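Local coordinates for berberine bridge enzyme-like protein (Arabidopsis thaliana, PDB 5D79), which is an FAD-dependent oxidoreductase of the berberine bridge enzyme-like family, involved in the plant's adaptation to salt stress, at residues A[81-86]-A[130-135]. Sequence-based numbering, arbitrary orientation.
Sequences IITPVK and LRNLRS
Strands 80-82 and 125-129 run parallel in a small mixed sheet of the FAD-binding domain, and here the chain leaves both: 81-86 runs on toward helix 87-100, while 130-135 folds into a type I turn from Leu130 to Leu133, closed by the backbone hydrogen bond from Leu133 N to Leu130 O, 3.0 Å. Asn132, inside that turn, points its side chain at the other segment. Its CG stands anti to the carbonyl carbon (chi1 -71°), which carries ND2 over to Thr83, where it donates a weak, bent hydrogen bond to Thr83 O (3.1 Å, 134° at the hydrogen). Val85 lies alongside the amide, pointing the same way, with CG1 3.5 Å from Asn132 ND2. One water bridges the backbones, donating to Pro84 O at 2.6 Å and accepting from Asn132 N at 2.9 Å. An alanine in place of Asn132 would lose the amide and with it the bond to Thr83 O, and would probably loosen the turn's hold on 83-85. Deeper in, Leu133 lays CD2 against the backbone of Val85, 3.1 Å from Val85 O, and Pro84 CG meets Leu130 CD2 at 4.2 Å. Leu130 also touches the FAD, so the same turn borders the cofactor pocket. Arg131 crosses Thr83 obliquely, CD against CG2 at 4.1 Å; its chain bends at chi3, and NH2 forms a salt bridge with Asp129 OD2. The direct hydrogen bond from the Asn132 amide is thus weak, a water adds a second link, and much of the rest is aliphatic carbon set against backbone carbonyls.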
ATOM      1  N   ILE A  81      17.035   8.826 -14.920  1.00 38.15           N
ATOM      2  CA  ILE A  81      16.522   8.919 -13.558  1.00 39.42           C
ATOM      3  C   ILE A  81      16.997  10.219 -12.937  1.00 31.13           C
ATOM      4  O   ILE A  81      18.161  10.565 -13.040  1.00 32.27           O
ATOM      5  CB  ILE A  81      16.990   7.743 -12.678  1.00 40.89           C
ATOM      6  CG1 ILE A  81      16.546   6.408 -13.280  1.00 40.12           C
ATOM      7  CG2 ILE A  81      16.479   7.893 -11.246  1.00 29.09           C
ATOM      8  CD1 ILE A  81      17.228   5.208 -12.657  1.00 37.50           C
ATOM      9  N   ILE A  82      16.096  10.944 -12.298  1.00 30.11           N
ATOM     10  CA  ILE A  82      16.461  12.166 -11.600  1.00 31.92           C
ATOM     11  C   ILE A  82      16.151  12.002 -10.106  1.00 35.12           C
ATOM     12  O   ILE A  82      15.038  11.618  -9.729  1.00 33.19           O
ATOM     13  CB  ILE A  82      15.718  13.403 -12.178  1.00 34.17           C
ATOM     14  CG1 ILE A  82      15.880  13.485 -13.702  1.00 34.70           C
ATOM     15  CG2 ILE A  82      16.218  14.681 -11.538  1.00 30.78           C
ATOM     16  CD1 ILE A  82      14.743  12.836 -14.502  1.00 32.92           C
ATOM     17  N   THR A  83      17.151  12.257  -9.264  1.00 37.40           N
ATOM     18  CA  THR A  83      16.976  12.208  -7.812  1.00 37.25           C
ATOM     19  C   THR A  83      17.010  13.630  -7.252  1.00 36.93           C
ATOM     20  O   THR A  83      18.048  14.087  -6.775  1.00 37.79           O
ATOM     21  CB  THR A  83      18.067  11.324  -7.094  1.00 45.20           C
ATOM     22  OG1 THR A  83      19.373  11.917  -7.210  1.00 42.85           O
ATOM     23  CG2 THR A  83      18.100   9.917  -7.671  1.00 45.17           C
ATOM     24  N   PRO A  84      15.864  14.333  -7.307  1.00 35.41           N
ATOM     25  CA  PRO A  84      15.761  15.728  -6.858  1.00 34.50           C
ATOM     26  C   PRO A  84      16.185  15.916  -5.398  1.00 37.90           C
ATOM     27  O   PRO A  84      16.039  14.988  -4.603  1.00 39.14           O
ATOM     28  CB  PRO A  84      14.270  16.040  -7.035  1.00 30.97           C
ATOM     29  CG  PRO A  84      13.594  14.684  -7.008  1.00 30.20           C
ATOM     30  CD  PRO A  84      14.551  13.778  -7.685  1.00 30.17           C
ATOM     31  N   VAL A  85      16.705  17.093  -5.057  1.00 37.58           N
ATOM     32  CA  VAL A  85      17.099  17.382  -3.679  1.00 38.17           C
ATOM     33  C   VAL A  85      16.351  18.592  -3.116  1.00 43.16           C
ATOM     34  O   VAL A  85      16.350  18.823  -1.905  1.00 50.74           O
ATOM     35  CB  VAL A  85      18.618  17.621  -3.558  1.00 37.09           C
ATOM     36  CG1 VAL A  85      19.389  16.359  -3.953  1.00 34.84           C
ATOM     37  CG2 VAL A  85      19.046  18.821  -4.397  1.00 38.67           C
ATOM     38  N   LYS A  86      15.716  19.359  -3.992  1.00 38.53           N
ATOM     39  CA  LYS A  86      14.873  20.466  -3.563  1.00 35.96           C
ATOM     40  C   LYS A  86      13.629  20.470  -4.430  1.00 35.53           C
ATOM     41  O   LYS A  86      13.626  19.888  -5.510  1.00 33.29           O
ATOM     42  CB  LYS A  86      15.619  21.803  -3.651  1.00 32.76           C
ATOM     43  CG  LYS A  86      16.265  22.070  -4.990  1.00 33.89           C
ATOM     44  CD  LYS A  86      17.255  23.219  -4.922  1.00 32.17           C
ATOM     45  CE  LYS A  86      17.976  23.425  -6.259  1.00 42.27           C
ATOM     46  NZ  LYS A  86      18.880  22.293  -6.638  1.00 42.68           N
ATOM     47  N   LEU A 130      12.351   9.880  -5.464  1.00 27.43           N
ATOM     48  CA  LEU A 130      12.219  10.853  -4.374  1.00 28.29           C
ATOM     49  C   LEU A 130      13.067  10.529  -3.157  1.00 28.31           C
ATOM     50  O   LEU A 130      12.875  11.114  -2.095  1.00 27.38           O
ATOM     51  CB  LEU A 130      10.760  10.964  -3.941  1.00 21.89           C
ATOM     52  CG  LEU A 130       9.820  11.457  -5.038  1.00 21.95           C
ATOM     53  CD1 LEU A 130       8.384  11.322  -4.605  1.00 20.92           C
ATOM     54  CD2 LEU A 130      10.143  12.897  -5.376  1.00 27.25           C
ATOM     55  N   ARG A 131      14.017   9.618  -3.329  1.00 23.35           N
ATOM     56  CA  ARG A 131      14.837   9.125  -2.232  1.00 31.53           C
ATOM     57  C   ARG A 131      15.543  10.209  -1.409  1.00 33.64           C
ATOM     58  O   ARG A 131      15.839   9.996  -0.243  1.00 30.68           O
ATOM     59  CB  ARG A 131      15.882   8.159  -2.778  1.00 32.33           C
ATOM     60  CG  ARG A 131      16.964   8.802  -3.636  1.00 28.21           C
ATOM     61  CD  ARG A 131      17.861   7.724  -4.170  1.00 30.34           C
ATOM     62  NE  ARG A 131      17.047   6.589  -4.580  1.00 33.02           N
ATOM     63  CZ  ARG A 131      17.528   5.448  -5.055  1.00 38.61           C
ATOM     64  NH1 ARG A 131      18.837   5.277  -5.182  1.00 40.44           N
ATOM     65  NH2 ARG A 131      16.692   4.477  -5.403  1.00 40.94           N
ATOM     66  N   ASN A 132      15.811  11.365  -2.011  1.00 37.44           N
ATOM     67  CA  ASN A 132      16.544  12.434  -1.331  1.00 37.99           C
ATOM     68  C   ASN A 132      15.650  13.371  -0.530  1.00 33.67           C
ATOM     69  O   ASN A 132      16.132  14.111   0.329  1.00 32.70           O
ATOM     70  CB  ASN A 132      17.353  13.252  -2.342  1.00 42.74           C
ATOM     71  CG  ASN A 132      18.539  12.492  -2.890  1.00 47.36           C
ATOM     72  OD1 ASN A 132      19.038  11.556  -2.255  1.00 48.24           O
ATOM     73  ND2 ASN A 132      19.007  12.894  -4.071  1.00 49.79           N
ATOM     74  N   LEU A 133      14.352  13.348  -0.827  1.00 31.48           N
ATOM     75  CA  LEU A 133      13.387  14.187  -0.123  1.00 32.60           C
ATOM     76  C   LEU A 133      12.564  13.351   0.853  1.00 28.94           C
ATOM     77  O   LEU A 133      11.442  12.945   0.553  1.00 25.63           O
ATOM     78  CB  LEU A 133      12.470  14.912  -1.116  1.00 32.51           C
ATOM     79  CG  LEU A 133      13.145  15.879  -2.089  1.00 33.13           C
ATOM     80  CD1 LEU A 133      12.140  16.502  -3.050  1.00 35.19           C
ATOM     81  CD2 LEU A 133      13.896  16.949  -1.315  1.00 30.72           C
ATOM     82  N   ARG A 134      13.136  13.102   2.025  1.00 22.39           N
ATOM     83  CA  ARG A 134      12.507  12.239   3.015  1.00 28.95           C
ATOM     84  C   ARG A 134      12.547  12.853   4.407  1.00 28.29           C
ATOM     85  O   ARG A 134      12.524  12.138   5.415  1.00 28.37           O
ATOM     86  CB  ARG A 134      13.182  10.865   3.027  1.00 21.32           C
ATOM     87  CG  ARG A 134      14.667  10.886   3.284  1.00 22.26           C
ATOM     88  CD  ARG A 134      15.212   9.477   3.265  1.00 32.50           C
ATOM     89  NE  ARG A 134      16.517   9.409   2.622  1.00 37.64           N
ATOM     90  CZ  ARG A 134      17.320   8.349   2.663  1.00 41.77           C
ATOM     91  NH1 ARG A 134      18.490   8.381   2.038  1.00 45.82           N
ATOM     92  NH2 ARG A 134      16.955   7.265   3.336  1.00 41.01           N
ATOM     93  N   SER A 135      12.599  14.178   4.458  1.00 28.74           N
ATOM     94  CA  SER A 135      12.704  14.887   5.726  1.00 32.81           C
ATOM     95  C   SER A 135      11.400  14.819   6.513  1.00 32.97           C
ATOM     96  O   SER A 135      10.325  15.067   5.963  1.00 34.07           O
ATOM     97  CB  SER A 135      13.101  16.343   5.490  1.00 37.37           C
ATOM     98  OG  SER A 135      14.390  16.426   4.900  1.00 43.78           O
TER
HETATM   99  O   HOH W   1      15.501  12.429  -4.742  1.00 31.01           O